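Local coordinates for cobalamin biosynthesis protein CobN (Mycobacterium tuberculosis, PDB 7C6O) that probably inserts cobalt into the corrin ring of the cobalamin precursor as the large, catalytic subunit of the cobaltochelatase, at residues Q1024-W1029 / R1049-I1054; S884-S889 / F1075-G1080; L1008-I1011 / S1015-D1018. All coordinates share one frame; numbering follows the deposited sequence.

Following the chain from the N terminus, interaction 2 opens first, at the end of strand 880-885, and closes only at helix 1072-1089, enclosing both other contacts. Within that long loop interaction 3 closes the short loop between helices 1007-1013 and 1019-1030. Interaction 1 then joins helix 1019-1030 to the end of helix 1044-1051; interactions 3 and 1 follow in series and do not cross. The three adjoin in space: Tyr1026 packs on Gly1080, Val1025 on Leu1010, and Gln1076 OE1 probably accepts a hydrogen bond from Leu1008 N. Interaction 2 ties a helix to a strand of the mixed beta sheet, interaction 1 joins two helices, and interaction 3 packs a loop on the helix before it.

Interaction 1 (Q1024-W1029 / R1049-I1054); sequences QVYTAW and RQYRRI
Tyr1026 and Tyr1051 join two helices of an alpha/beta unit built on a mixed beta sheet: helix 1019-1030, which leads into strand 1032-1034, and helix 1044-1051, which precedes strand 1056-1061. The contact is a buried tyrosine pair. The two side chains reach out from opposite directions and meet at their hydroxyls, where Tyr1026 OH and Tyr1051 OH share a hydrogen bond of 2.7 Å; either may be the donor. Each hydroxyl oxygen lies at the edge of the other ring, in its plane, and the bond leaves both C-O bonds at about 120°, as suits a phenol oxygen. Behind the hydroxyls the rims also touch, Tyr1026 CE1 lying 3.6 Å from Tyr1051 CE2. The rings do not stack: their centroids are 5.9 Å apart and their planes inclined at 59°, with neither over the face of the other. Tyr1026 gains its reach because CG is anti to the backbone N (chi1 -179°), which carries the phenol straight out from the helix.

Arg939 of strand 935-940 makes a cation-pi contact with Tyr1026 and also touches Tyr1051, placing the pair beside the sheet, while helix 1072-1089 supplies Thr1084 against Tyr1026 and Met1081, Val1085 and Leu1088 against Tyr1051. On the far side of helix 1044-1051, Asp981 forms salt bridges with Arg1049 and Arg1053.

Past Tyr1051 the chain folds into a type I beta turn, in which Ile1054 N donates to Tyr1051 O at 3.1 Å. The turn brings Ile1054 back over Tyr1051, the residue that opens it: Ile1054 CD1 sits 3.7 Å above one face of the Tyr1051 ring, offset toward the rim.

Interaction 2 (S884-S889 / F1075-G1080); sequences SVWGTS and FQYHGG
The end of strand 880-885 approaches the side of helix 1072-1089, the closest pair of CA atoms being those of Ser884 and Tyr1077 at 6.4 Å; the helix widens here into a pi-type turn over 1075-1079, with a weak bond from Gly1080 N to Phe1075 O. Trp886, at the N-cap position of helix 887-893, meets Tyr1077 in a T-shaped (edge-to-face) pair. The indole presents its edge: Trp886 NE1 stands 3.3 Å above the plane of the Tyr1077 ring, over its centre, and its N-H points into the pi face. The two planes meet at 75°. NE1 approaches every ring carbon almost equally, while further along the same indole edge Trp886 CZ2 packs 3.7 Å from Tyr1077 CD1. In Tyr1077 CG lies anti to the carbonyl carbon (chi1 -77°), which turns the ring face toward the indole.

Ser884 meets the base of the same side chain, its OG lying 3.7 Å from Tyr1077 CB and near the plane of the ring. A water links strand and helix here: it donates to Tyr1077 O at 2.7 Å and shares a second hydrogen bond with Ser884 OG, also 2.7 Å long, giving the buried hydroxyl a partner.

Around this core, Lys1059 of strand 1056-1061 makes a cation-pi contact with Trp886, and Tyr1074 meets the indole edge-to-face. Arg939 of strand 935-940 touches both Ser884 and Tyr1077. The helix is also the connection of a beta-alpha-beta crossover between the parallel neighbours 1056-1061 and 1094-1099, packed beside strand 880-885, and His1078 binds back to the first of them through Ala1057 O.

Interaction 3 (L1008-I1011 / S1015-D1018); sequences LQLI and SWRD
Leu1010 and Trp1016 cross at about a right angle, both methyls of the leucine pressed against the CB of the tryptophan from one side. Leu1010 CD2 lies 3.8 Å from Trp1016 CB, while Leu1010 CD1 rests against the backbone at Ser1015 O, 3.6 Å away. The five-membered ring comes next to the helix backbone, with Trp1016 CD1 3.7 Å from Leu1010 O. Ile1011 meets the pyrrole corner more loosely, with its CD1 4.1 Å from Trp1016 NE1.

The indole N-H is bound through water: a molecule in the plane of the ring accepts from Trp1016 NE1 at 2.9 Å and donates at 2.6 Å to Ile1011 O, which Arg1196 also reaches.

This is a tight helix-loop-helix connection, in which the residues after helix 1007-1013 fold back on its last turn before helix 1019-1030 begins. Trp1016 CG sits between the backbone N and carbonyl carbon (chi1 66°), directing the ring back toward the helix just left. Ser1013 OG holds the bend, bonding to both Leu1010 O and Ser1015 N, while Tyr521 OH binds Ser1015 O. Farther out, Arg1203 binds Trp1016 O and forms a cation-pi contact with the indole, and Asp1018, at the N-cap of the next helix, holds Asp1021 N with OD1.

Interaction 1 (Q1024-W1029 / R1049-I1054)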
ATOM      1  N   GLN A1024     -19.083   3.928 -19.603  1.00 18.12           N
ATOM      2  CA  GLN A1024     -20.010   4.343 -18.553  1.00 19.55           C
ATOM      3  C   GLN A1024     -19.599   3.780 -17.198  1.00 18.41           C
ATOM      4  O   GLN A1024     -19.643   4.487 -16.184  1.00 17.65           O
ATOM      5  CB  GLN A1024     -21.438   3.915 -18.899  1.00 21.22           C
ATOM      6  CG  GLN A1024     -22.454   4.304 -17.834  1.00 21.51           C
ATOM      7  CD  GLN A1024     -23.882   3.940 -18.199  1.00 25.83           C
ATOM      8  OE1 GLN A1024     -24.145   3.391 -19.270  1.00 27.68           O
ATOM      9  NE2 GLN A1024     -24.816   4.247 -17.302  1.00 25.19           N
ATOM     10  N   VAL A1025     -19.198   2.509 -17.156  1.00 18.42           N
ATOM     11  CA  VAL A1025     -18.749   1.925 -15.895  1.00 16.68           C
ATOM     12  C   VAL A1025     -17.442   2.570 -15.450  1.00 15.42           C
ATOM     13  O   VAL A1025     -17.298   2.981 -14.293  1.00 16.50           O
ATOM     14  CB  VAL A1025     -18.618   0.398 -16.024  1.00 17.95           C
ATOM     15  CG1 VAL A1025     -17.909  -0.181 -14.804  1.00 17.48           C
ATOM     16  CG2 VAL A1025     -19.997  -0.236 -16.188  1.00 15.82           C
ATOM     17  N   TYR A1026     -16.471   2.671 -16.364  1.00 13.50           N
ATOM     18  CA  TYR A1026     -15.204   3.324 -16.040  1.00 13.22           C
ATOM     19  C   TYR A1026     -15.430   4.728 -15.494  1.00 15.30           C
ATOM     20  O   TYR A1026     -14.808   5.126 -14.502  1.00 16.34           O
ATOM     21  CB  TYR A1026     -14.312   3.362 -17.281  1.00 14.45           C
ATOM     22  CG  TYR A1026     -12.956   4.004 -17.078  1.00 15.24           C
ATOM     23  CD1 TYR A1026     -12.785   5.379 -17.218  1.00 15.87           C
ATOM     24  CD2 TYR A1026     -11.843   3.234 -16.769  1.00 13.31           C
ATOM     25  CE1 TYR A1026     -11.546   5.969 -17.041  1.00 15.22           C
ATOM     26  CE2 TYR A1026     -10.598   3.814 -16.595  1.00 13.38           C
ATOM     27  CZ  TYR A1026     -10.457   5.181 -16.731  1.00 14.42           C
ATOM     28  OH  TYR A1026      -9.224   5.763 -16.556  1.00 15.44           O
ATOM     29  N   THR A1027     -16.336   5.484 -16.117  1.00 18.55           N
ATOM     30  CA  THR A1027     -16.594   6.854 -15.687  1.00 19.45           C
ATOM     31  C   THR A1027     -17.382   6.898 -14.383  1.00 19.61           C
ATOM     32  O   THR A1027     -17.198   7.820 -13.581  1.00 19.57           O
ATOM     33  CB  THR A1027     -17.334   7.608 -16.793  1.00 21.15           C
ATOM     34  OG1 THR A1027     -16.598   7.488 -18.018  1.00 22.91           O
ATOM     35  CG2 THR A1027     -17.478   9.080 -16.446  1.00 21.51           C
ATOM     36  N   ALA A1028     -18.250   5.912 -14.146  1.00 19.63           N
ATOM     37  CA  ALA A1028     -19.000   5.880 -12.895  1.00 16.60           C
ATOM     38  C   ALA A1028     -18.094   5.611 -11.701  1.00 16.54           C
ATOM     39  O   ALA A1028     -18.396   6.045 -10.584  1.00 15.37           O
ATOM     40  CB  ALA A1028     -20.101   4.823 -12.965  1.00 14.91           C
ATOM     41  N   TRP A1029     -16.989   4.898 -11.912  1.00 17.45           N
ATOM     42  CA  TRP A1029     -16.073   4.563 -10.833  1.00 16.01           C
ATOM     43  C   TRP A1029     -14.883   5.505 -10.733  1.00 15.54           C
ATOM     44  O   TRP A1029     -14.266   5.577  -9.666  1.00 19.42           O
ATOM     45  CB  TRP A1029     -15.556   3.126 -11.003  1.00 17.35           C
ATOM     46  CG  TRP A1029     -16.584   2.063 -10.729  1.00 15.12           C
ATOM     47  CD1 TRP A1029     -17.782   1.896 -11.363  1.00 15.32           C
ATOM     48  CD2 TRP A1029     -16.494   1.012  -9.760  1.00 14.19           C
ATOM     49  NE1 TRP A1029     -18.444   0.811 -10.846  1.00 16.63           N
ATOM     50  CE2 TRP A1029     -17.676   0.248  -9.863  1.00 16.40           C
ATOM     51  CE3 TRP A1029     -15.529   0.639  -8.819  1.00 14.96           C
ATOM     52  CZ2 TRP A1029     -17.920  -0.862  -9.054  1.00 16.18           C
ATOM     53  CZ3 TRP A1029     -15.771  -0.467  -8.021  1.00 13.37           C
ATOM     54  CH2 TRP A1029     -16.958  -1.204  -8.143  1.00 14.48           C
ATOM     55  N   ARG A1049     -13.587  15.862 -21.426  1.00 20.39           N
ATOM     56  CA  ARG A1049     -12.818  16.837 -22.193  0.55 24.91           C
ATOM     57  C   ARG A1049     -11.345  16.450 -22.257  1.00 23.91           C
ATOM     58  O   ARG A1049     -10.724  16.532 -23.324  1.00 23.05           O
ATOM     59  CB  ARG A1049     -12.982  18.234 -21.594  0.55 26.99           C
ATOM     60  CG  ARG A1049     -14.402  18.772 -21.669  0.55 29.05           C
ATOM     61  CD  ARG A1049     -14.496  20.202 -21.161  0.55 31.39           C
ATOM     62  NE  ARG A1049     -13.951  21.153 -22.123  0.55 32.87           N
ATOM     63  CZ  ARG A1049     -14.636  21.647 -23.150  0.55 34.80           C
ATOM     64  NH1 ARG A1049     -15.894  21.277 -23.349  0.55 34.72           N
ATOM     65  NH2 ARG A1049     -14.064  22.509 -23.980  0.55 36.74           N
ATOM     66  N   GLN A1050     -10.771  16.016 -21.132  1.00 22.13           N
ATOM     67  CA  GLN A1050      -9.354  15.671 -21.114  1.00 20.80           C
ATOM     68  C   GLN A1050      -9.090  14.317 -21.767  1.00 19.21           C
ATOM     69  O   GLN A1050      -8.085  14.157 -22.469  1.00 20.26           O
ATOM     70  CB  GLN A1050      -8.818  15.685 -19.679  1.00 22.40           C
ATOM     71  CG  GLN A1050      -9.178  16.930 -18.870  1.00 27.62           C
ATOM     72  CD  GLN A1050      -8.943  18.230 -19.623  1.00 31.13           C
ATOM     73  OE1 GLN A1050      -7.991  18.359 -20.396  1.00 31.88           O
ATOM     74  NE2 GLN A1050      -9.818  19.207 -19.398  1.00 30.19           N
ATOM     75  N   TYR A1051      -9.966  13.333 -21.550  1.00 15.51           N
ATOM     76  CA  TYR A1051      -9.748  12.025 -22.165  1.00 18.07           C
ATOM     77  C   TYR A1051      -9.840  12.095 -23.682  1.00 17.27           C
ATOM     78  O   TYR A1051      -9.133  11.355 -24.376  1.00 17.13           O
ATOM     79  CB  TYR A1051     -10.741  10.997 -21.617  1.00 15.73           C
ATOM     80  CG  TYR A1051     -10.263  10.303 -20.362  1.00 14.36           C
ATOM     81  CD1 TYR A1051      -9.870  11.039 -19.252  1.00 14.95           C
ATOM     82  CD2 TYR A1051     -10.208   8.914 -20.281  1.00 12.54           C
ATOM     83  CE1 TYR A1051      -9.432  10.419 -18.098  1.00 15.56           C
ATOM     84  CE2 TYR A1051      -9.771   8.281 -19.125  1.00 11.42           C
ATOM     85  CZ  TYR A1051      -9.384   9.044 -18.036  1.00 14.59           C
ATOM     86  OH  TYR A1051      -8.946   8.442 -16.875  1.00 16.63           O
ATOM     87  N   ARG A1052     -10.683  12.984 -24.219  1.00 18.32           N
ATOM     88  CA  ARG A1052     -10.753  13.138 -25.667  1.00 20.06           C
ATOM     89  C   ARG A1052      -9.422  13.578 -26.262  1.00 21.38           C
ATOM     90  O   ARG A1052      -9.175  13.330 -27.447  1.00 23.46           O
ATOM     91  CB  ARG A1052     -11.851  14.138 -26.053  1.00 22.92           C
ATOM     92  CG  ARG A1052     -13.258  13.556 -26.016  1.00 26.15           C
ATOM     93  CD  ARG A1052     -14.285  14.525 -26.593  1.00 27.87           C
ATOM     94  NE  ARG A1052     -15.391  14.760 -25.669  0.68 29.51           N
ATOM     95  CZ  ARG A1052     -16.556  14.122 -25.707  0.25 29.46           C
ATOM     96  NH1 ARG A1052     -16.787  13.200 -26.633  1.00 29.64           N
ATOM     97  NH2 ARG A1052     -17.495  14.411 -24.816  0.87 30.44           N
ATOM     98  N   ARG A1053      -8.556  14.206 -25.466  1.00 19.65           N
ATOM     99  CA  ARG A1053      -7.262  14.673 -25.941  1.00 21.45           C
ATOM    100  C   ARG A1053      -6.149  13.647 -25.780  1.00 19.18           C
ATOM    101  O   ARG A1053      -5.052  13.869 -26.305  1.00 16.14           O
ATOM    102  CB  ARG A1053      -6.858  15.956 -25.208  1.00 19.99           C
ATOM    103  CG  ARG A1053      -7.773  17.138 -25.466  1.00 23.59           C
ATOM    104  CD  ARG A1053      -7.150  18.420 -24.941  1.00 25.39           C
ATOM    105  NE  ARG A1053      -7.973  19.591 -25.226  1.00 30.70           N
ATOM    106  CZ  ARG A1053      -8.724  20.212 -24.322  1.00 32.42           C
ATOM    107  NH1 ARG A1053      -8.754  19.777 -23.069  1.00 28.48           N
ATOM    108  NH2 ARG A1053      -9.438  21.273 -24.671  1.00 36.10           N
ATOM    109  N   ILE A1054      -6.395  12.546 -25.069  1.00 16.15           N
ATOM    110  CA  ILE A1054      -5.333  11.582 -24.796  1.00 16.46           C
ATOM    111  C   ILE A1054      -4.858  10.963 -26.101  1.00 17.07           C
ATOM    112  O   ILE A1054      -5.632  10.322 -26.823  1.00 17.83           O
ATOM    113  CB  ILE A1054      -5.813  10.511 -23.813  1.00 14.15           C
ATOM    114  CG1 ILE A1054      -6.089  11.135 -22.444  1.00 14.89           C
ATOM    115  CG2 ILE A1054      -4.777   9.391 -23.709  1.00 13.56           C
ATOM    116  CD1 ILE A1054      -6.677  10.159 -21.437  1.00 15.74           C
TER

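Interaction 2 (S884-S889 / F1075-G1080)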
ATOM      1  N   SER A 884      -1.963   5.836 -15.826  1.00 13.88           N
ATOM      2  CA  SER A 884      -2.559   5.262 -14.628  1.00 11.37           C
ATOM      3  C   SER A 884      -1.475   5.061 -13.578  1.00 12.82           C
ATOM      4  O   SER A 884      -0.412   4.508 -13.873  1.00 12.48           O
ATOM      5  CB  SER A 884      -3.253   3.938 -14.949  1.00 12.34           C
ATOM      6  OG  SER A 884      -4.360   4.142 -15.808  1.00 15.45           O
ATOM      7  N   VAL A 885      -1.746   5.513 -12.353  1.00 13.10           N
ATOM      8  CA  VAL A 885      -0.737   5.594 -11.301  1.00 14.53           C
ATOM      9  C   VAL A 885      -1.279   4.913 -10.053  1.00 14.39           C
ATOM     10  O   VAL A 885      -2.344   5.295  -9.550  1.00 13.62           O
ATOM     11  CB  VAL A 885      -0.349   7.051 -10.999  1.00 19.35           C
ATOM     12  CG1 VAL A 885       0.582   7.118  -9.808  1.00 22.61           C
ATOM     13  CG2 VAL A 885       0.295   7.694 -12.224  1.00 16.95           C
ATOM     14  N   TRP A 886      -0.538   3.932  -9.538  1.00 12.97           N
ATOM     15  CA  TRP A 886      -0.954   3.143  -8.388  1.00 14.15           C
ATOM     16  C   TRP A 886      -0.051   3.404  -7.189  1.00 15.48           C
ATOM     17  O   TRP A 886       1.143   3.685  -7.335  1.00 12.66           O
ATOM     18  CB  TRP A 886      -0.929   1.646  -8.705  1.00 13.91           C
ATOM     19  CG  TRP A 886      -1.897   1.214  -9.757  1.00 12.61           C
ATOM     20  CD1 TRP A 886      -3.036   1.860 -10.144  1.00 12.73           C
ATOM     21  CD2 TRP A 886      -1.807   0.036 -10.566  1.00 11.10           C
ATOM     22  NE1 TRP A 886      -3.663   1.152 -11.143  1.00 14.60           N
ATOM     23  CE2 TRP A 886      -2.928   0.029 -11.420  1.00 12.81           C
ATOM     24  CE3 TRP A 886      -0.886  -1.012 -10.653  1.00 14.64           C
ATOM     25  CZ2 TRP A 886      -3.153  -0.989 -12.347  1.00 12.43           C
ATOM     26  CZ3 TRP A 886      -1.111  -2.021 -11.573  1.00 15.77           C
ATOM     27  CH2 TRP A 886      -2.236  -2.002 -12.407  1.00 13.04           C
ATOM     28  N   GLY A 887      -0.629   3.272  -5.995  1.00 13.12           N
ATOM     29  CA  GLY A 887       0.155   3.452  -4.785  1.00 13.07           C
ATOM     30  C   GLY A 887       1.200   2.368  -4.597  1.00 15.86           C
ATOM     31  O   GLY A 887       2.325   2.645  -4.166  1.00 11.86           O
ATOM     32  N   THR A 888       0.848   1.120  -4.922  1.00 11.90           N
ATOM     33  CA  THR A 888       1.807   0.032  -4.775  1.00 13.18           C
ATOM     34  C   THR A 888       3.017   0.240  -5.678  1.00 12.99           C
ATOM     35  O   THR A 888       4.139  -0.120  -5.304  1.00 12.40           O
ATOM     36  CB  THR A 888       1.123  -1.316  -5.050  1.00 13.39           C
ATOM     37  OG1 THR A 888       1.957  -2.383  -4.584  1.00 14.75           O
ATOM     38  CG2 THR A 888       0.838  -1.513  -6.537  1.00 16.89           C
ATOM     39  N   SER A 889       2.819   0.863  -6.845  1.00 13.50           N
ATOM     40  CA  SER A 889       3.938   1.160  -7.734  1.00 15.11           C
ATOM     41  C   SER A 889       4.848   2.225  -7.138  1.00 13.31           C
ATOM     42  O   SER A 889       6.077   2.112  -7.214  1.00 12.84           O
ATOM     43  CB  SER A 889       3.416   1.615  -9.096  1.00 14.24           C
ATOM     44  OG  SER A 889       2.589   0.625  -9.684  1.00 15.57           O
ATOM     45  N   PHE A1075      -5.759  -4.476 -17.139  1.00 13.62           N
ATOM     46  CA  PHE A1075      -6.787  -4.235 -18.147  1.00 12.43           C
ATOM     47  C   PHE A1075      -7.855  -3.279 -17.628  1.00 11.68           C
ATOM     48  O   PHE A1075      -8.431  -2.520 -18.413  1.00 15.69           O
ATOM     49  CB  PHE A1075      -7.389  -5.561 -18.649  1.00 12.16           C
ATOM     50  CG  PHE A1075      -8.568  -6.075 -17.849  1.00 13.01           C
ATOM     51  CD1 PHE A1075      -9.854  -5.592 -18.075  1.00 13.92           C
ATOM     52  CD2 PHE A1075      -8.397  -7.088 -16.919  1.00 15.54           C
ATOM     53  CE1 PHE A1075     -10.936  -6.077 -17.352  1.00 14.14           C
ATOM     54  CE2 PHE A1075      -9.475  -7.583 -16.197  1.00 18.31           C
ATOM     55  CZ  PHE A1075     -10.747  -7.074 -16.412  1.00 13.94           C
ATOM     56  N   GLN A1076      -8.109  -3.273 -16.318  1.00 10.29           N
ATOM     57  CA  GLN A1076      -9.107  -2.359 -15.768  1.00 11.98           C
ATOM     58  C   GLN A1076      -8.689  -0.906 -15.954  1.00 13.60           C
ATOM     59  O   GLN A1076      -9.465  -0.082 -16.453  1.00 17.02           O
ATOM     60  CB  GLN A1076      -9.332  -2.648 -14.286  1.00 13.71           C
ATOM     61  CG  GLN A1076     -10.147  -3.885 -13.997  1.00 18.78           C
ATOM     62  CD  GLN A1076     -10.740  -3.843 -12.605  1.00 21.77           C
ATOM     63  OE1 GLN A1076     -11.762  -3.198 -12.377  1.00 20.73           O
ATOM     64  NE2 GLN A1076     -10.094  -4.522 -11.664  1.00 23.34           N
ATOM     65  N   TYR A1077      -7.463  -0.572 -15.549  1.00 12.74           N
ATOM     66  CA  TYR A1077      -6.995   0.810 -15.615  1.00 12.67           C
ATOM     67  C   TYR A1077      -6.486   1.161 -17.009  1.00 12.53           C
ATOM     68  O   TYR A1077      -6.940   2.135 -17.622  1.00 11.42           O
ATOM     69  CB  TYR A1077      -5.898   1.040 -14.572  1.00 13.15           C
ATOM     70  CG  TYR A1077      -6.424   1.189 -13.166  1.00 15.12           C
ATOM     71  CD1 TYR A1077      -6.703   0.073 -12.386  1.00 15.48           C
ATOM     72  CD2 TYR A1077      -6.643   2.446 -12.618  1.00 17.94           C
ATOM     73  CE1 TYR A1077      -7.187   0.206 -11.098  1.00 17.92           C
ATOM     74  CE2 TYR A1077      -7.126   2.588 -11.332  1.00 16.98           C
ATOM     75  CZ  TYR A1077      -7.395   1.465 -10.578  1.00 19.91           C
ATOM     76  OH  TYR A1077      -7.871   1.602  -9.299  1.00 25.22           O
ATOM     77  N   HIS A1078      -5.532   0.382 -17.516  1.00 13.96           N
ATOM     78  CA  HIS A1078      -4.931   0.679 -18.813  1.00 13.89           C
ATOM     79  C   HIS A1078      -5.929   0.446 -19.940  1.00 15.02           C
ATOM     80  O   HIS A1078      -6.197   1.341 -20.748  1.00 13.86           O
ATOM     81  CB  HIS A1078      -3.680  -0.180 -19.006  1.00 13.03           C
ATOM     82  CG  HIS A1078      -2.814   0.248 -20.147  1.00 13.30           C
ATOM     83  ND1 HIS A1078      -2.009  -0.635 -20.836  1.00 13.88           N
ATOM     84  CD2 HIS A1078      -2.600   1.465 -20.702  1.00 14.96           C
ATOM     85  CE1 HIS A1078      -1.347   0.018 -21.774  1.00 14.67           C
ATOM     86  NE2 HIS A1078      -1.686   1.294 -21.712  1.00 14.61           N
ATOM     87  N   GLY A1079      -6.492  -0.761 -20.008  1.00 11.77           N
ATOM     88  CA  GLY A1079      -7.496  -1.035 -21.021  1.00 14.09           C
ATOM     89  C   GLY A1079      -8.735  -0.174 -20.856  1.00 15.00           C
ATOM     90  O   GLY A1079      -9.340   0.251 -21.840  1.00 13.87           O
ATOM     91  N   GLY A1080      -9.121   0.098 -19.608  1.00 13.96           N
ATOM     92  CA  GLY A1080     -10.264   0.966 -19.372  1.00 14.76           C
ATOM     93  C   GLY A1080     -10.057   2.368 -19.913  1.00 15.35           C
ATOM     94  O   GLY A1080     -10.975   2.965 -20.483  1.00 15.34           O
TER
HETATM   95  O   HOH W   1      -7.024   4.255 -15.982  1.00 15.00           O

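Interaction 3 (L1008-I1011 / S1015-D1018)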
ATOM      1  N   LEU A1008     -13.554  -4.966 -13.809  1.00 16.62           N
ATOM      2  CA  LEU A1008     -13.525  -6.381 -13.452  1.00 18.14           C
ATOM      3  C   LEU A1008     -14.919  -6.874 -13.095  1.00 17.56           C
ATOM      4  O   LEU A1008     -15.342  -7.949 -13.540  1.00 14.10           O
ATOM      5  CB  LEU A1008     -12.560  -6.626 -12.293  1.00 21.99           C
ATOM      6  CG  LEU A1008     -12.482  -8.069 -11.787  1.00 27.35           C
ATOM      7  CD1 LEU A1008     -12.048  -9.011 -12.901  1.00 29.08           C
ATOM      8  CD2 LEU A1008     -11.539  -8.175 -10.598  1.00 30.73           C
ATOM      9  N   GLN A1009     -15.654  -6.091 -12.298  1.00 16.42           N
ATOM     10  CA  GLN A1009     -17.032  -6.449 -11.977  1.00 17.28           C
ATOM     11  C   GLN A1009     -17.886  -6.528 -13.236  1.00 16.26           C
ATOM     12  O   GLN A1009     -18.714  -7.436 -13.379  1.00 16.42           O
ATOM     13  CB  GLN A1009     -17.626  -5.437 -10.993  1.00 16.90           C
ATOM     14  CG  GLN A1009     -17.089  -5.545  -9.569  1.00 19.57           C
ATOM     15  CD  GLN A1009     -15.721  -4.902  -9.392  1.00 23.69           C
ATOM     16  OE1 GLN A1009     -15.180  -4.293 -10.314  1.00 25.61           O
ATOM     17  NE2 GLN A1009     -15.159  -5.036  -8.195  1.00 25.92           N
ATOM     18  N   LEU A1010     -17.692  -5.590 -14.165  1.00 14.80           N
ATOM     19  CA  LEU A1010     -18.485  -5.586 -15.391  1.00 14.93           C
ATOM     20  C   LEU A1010     -18.204  -6.826 -16.233  1.00 16.32           C
ATOM     21  O   LEU A1010     -19.131  -7.508 -16.685  1.00 16.23           O
ATOM     22  CB  LEU A1010     -18.203  -4.314 -16.193  1.00 14.87           C
ATOM     23  CG  LEU A1010     -19.070  -4.122 -17.438  1.00 16.58           C
ATOM     24  CD1 LEU A1010     -20.537  -3.938 -17.047  1.00 18.82           C
ATOM     25  CD2 LEU A1010     -18.575  -2.946 -18.267  1.00 16.02           C
ATOM     26  N   ILE A1011     -16.921  -7.137 -16.448  1.00 16.15           N
ATOM     27  CA  ILE A1011     -16.556  -8.281 -17.282  1.00 16.22           C
ATOM     28  C   ILE A1011     -17.058  -9.580 -16.662  1.00 17.19           C
ATOM     29  O   ILE A1011     -17.526 -10.483 -17.367  1.00 19.21           O
ATOM     30  CB  ILE A1011     -15.032  -8.302 -17.517  1.00 19.92           C
ATOM     31  CG1 ILE A1011     -14.672  -7.562 -18.809  1.00 20.55           C
ATOM     32  CG2 ILE A1011     -14.503  -9.729 -17.575  1.00 21.17           C
ATOM     33  CD1 ILE A1011     -15.099  -6.112 -18.846  1.00 25.61           C
ATOM     34  N   SER A1015     -22.634  -8.172 -18.293  1.00 20.86           N
ATOM     35  CA  SER A1015     -23.783  -7.325 -18.623  1.00 23.02           C
ATOM     36  C   SER A1015     -23.334  -6.032 -19.310  1.00 20.94           C
ATOM     37  O   SER A1015     -23.541  -4.920 -18.819  1.00 20.69           O
ATOM     38  CB  SER A1015     -24.595  -7.029 -17.367  1.00 26.95           C
ATOM     39  OG  SER A1015     -25.149  -8.216 -16.825  1.00 34.96           O
ATOM     40  N   TRP A1016     -22.718  -6.204 -20.478  1.00 20.02           N
ATOM     41  CA  TRP A1016     -22.236  -5.097 -21.293  1.00 19.62           C
ATOM     42  C   TRP A1016     -22.216  -5.555 -22.744  1.00 20.06           C
ATOM     43  O   TRP A1016     -22.234  -6.753 -23.031  1.00 21.96           O
ATOM     44  CB  TRP A1016     -20.842  -4.633 -20.853  1.00 16.08           C
ATOM     45  CG  TRP A1016     -19.779  -5.668 -21.085  1.00 15.65           C
ATOM     46  CD1 TRP A1016     -19.457  -6.716 -20.269  1.00 15.18           C
ATOM     47  CD2 TRP A1016     -18.905  -5.757 -22.216  1.00 17.59           C
ATOM     48  NE1 TRP A1016     -18.431  -7.448 -20.823  1.00 14.63           N
ATOM     49  CE2 TRP A1016     -18.075  -6.879 -22.018  1.00 15.78           C
ATOM     50  CE3 TRP A1016     -18.739  -4.991 -23.376  1.00 17.64           C
ATOM     51  CZ2 TRP A1016     -17.099  -7.257 -22.937  1.00 16.44           C
ATOM     52  CZ3 TRP A1016     -17.769  -5.368 -24.287  1.00 17.13           C
ATOM     53  CH2 TRP A1016     -16.962  -6.491 -24.063  1.00 17.49           C
ATOM     54  N   ARG A1017     -22.173  -4.591 -23.666  1.00 21.41           N
ATOM     55  CA  ARG A1017     -22.236  -4.908 -25.088  0.55 23.83           C
ATOM     56  C   ARG A1017     -21.221  -4.128 -25.922  1.00 23.26           C
ATOM     57  O   ARG A1017     -20.605  -4.677 -26.839  1.00 24.38           O
ATOM     58  CB  ARG A1017     -23.654  -4.654 -25.614  0.55 26.22           C
ATOM     59  CG  ARG A1017     -23.729  -4.308 -27.096  0.55 27.82           C
ATOM     60  CD  ARG A1017     -25.162  -4.361 -27.597  0.55 30.29           C
ATOM     61  NE  ARG A1017     -26.066  -3.576 -26.762  0.55 32.74           N
ATOM     62  CZ  ARG A1017     -27.390  -3.700 -26.777  0.55 34.84           C
ATOM     63  NH1 ARG A1017     -28.138  -2.946 -25.984  0.55 34.81           N
ATOM     64  NH2 ARG A1017     -27.965  -4.583 -27.580  0.55 35.16           N
ATOM     65  N   ASP A1018     -21.046  -2.840 -25.634  1.00 20.37           N
ATOM     66  CA  ASP A1018     -20.244  -2.009 -26.526  1.00 25.31           C
ATOM     67  C   ASP A1018     -19.372  -1.048 -25.720  1.00 21.50           C
ATOM     68  O   ASP A1018     -19.324  -1.093 -24.486  1.00 20.44           O
ATOM     69  CB  ASP A1018     -21.155  -1.273 -27.520  1.00 27.58           C
ATOM     70  CG  ASP A1018     -22.235  -0.448 -26.834  1.00 31.71           C
ATOM     71  OD1 ASP A1018     -22.136  -0.198 -25.612  1.00 31.11           O
ATOM     72  OD2 ASP A1018     -23.192  -0.048 -27.528  1.00 34.48           O
TER
HETATM   73  O   HOH W   2     -17.793 -10.102 -19.972  1.00 15.79           O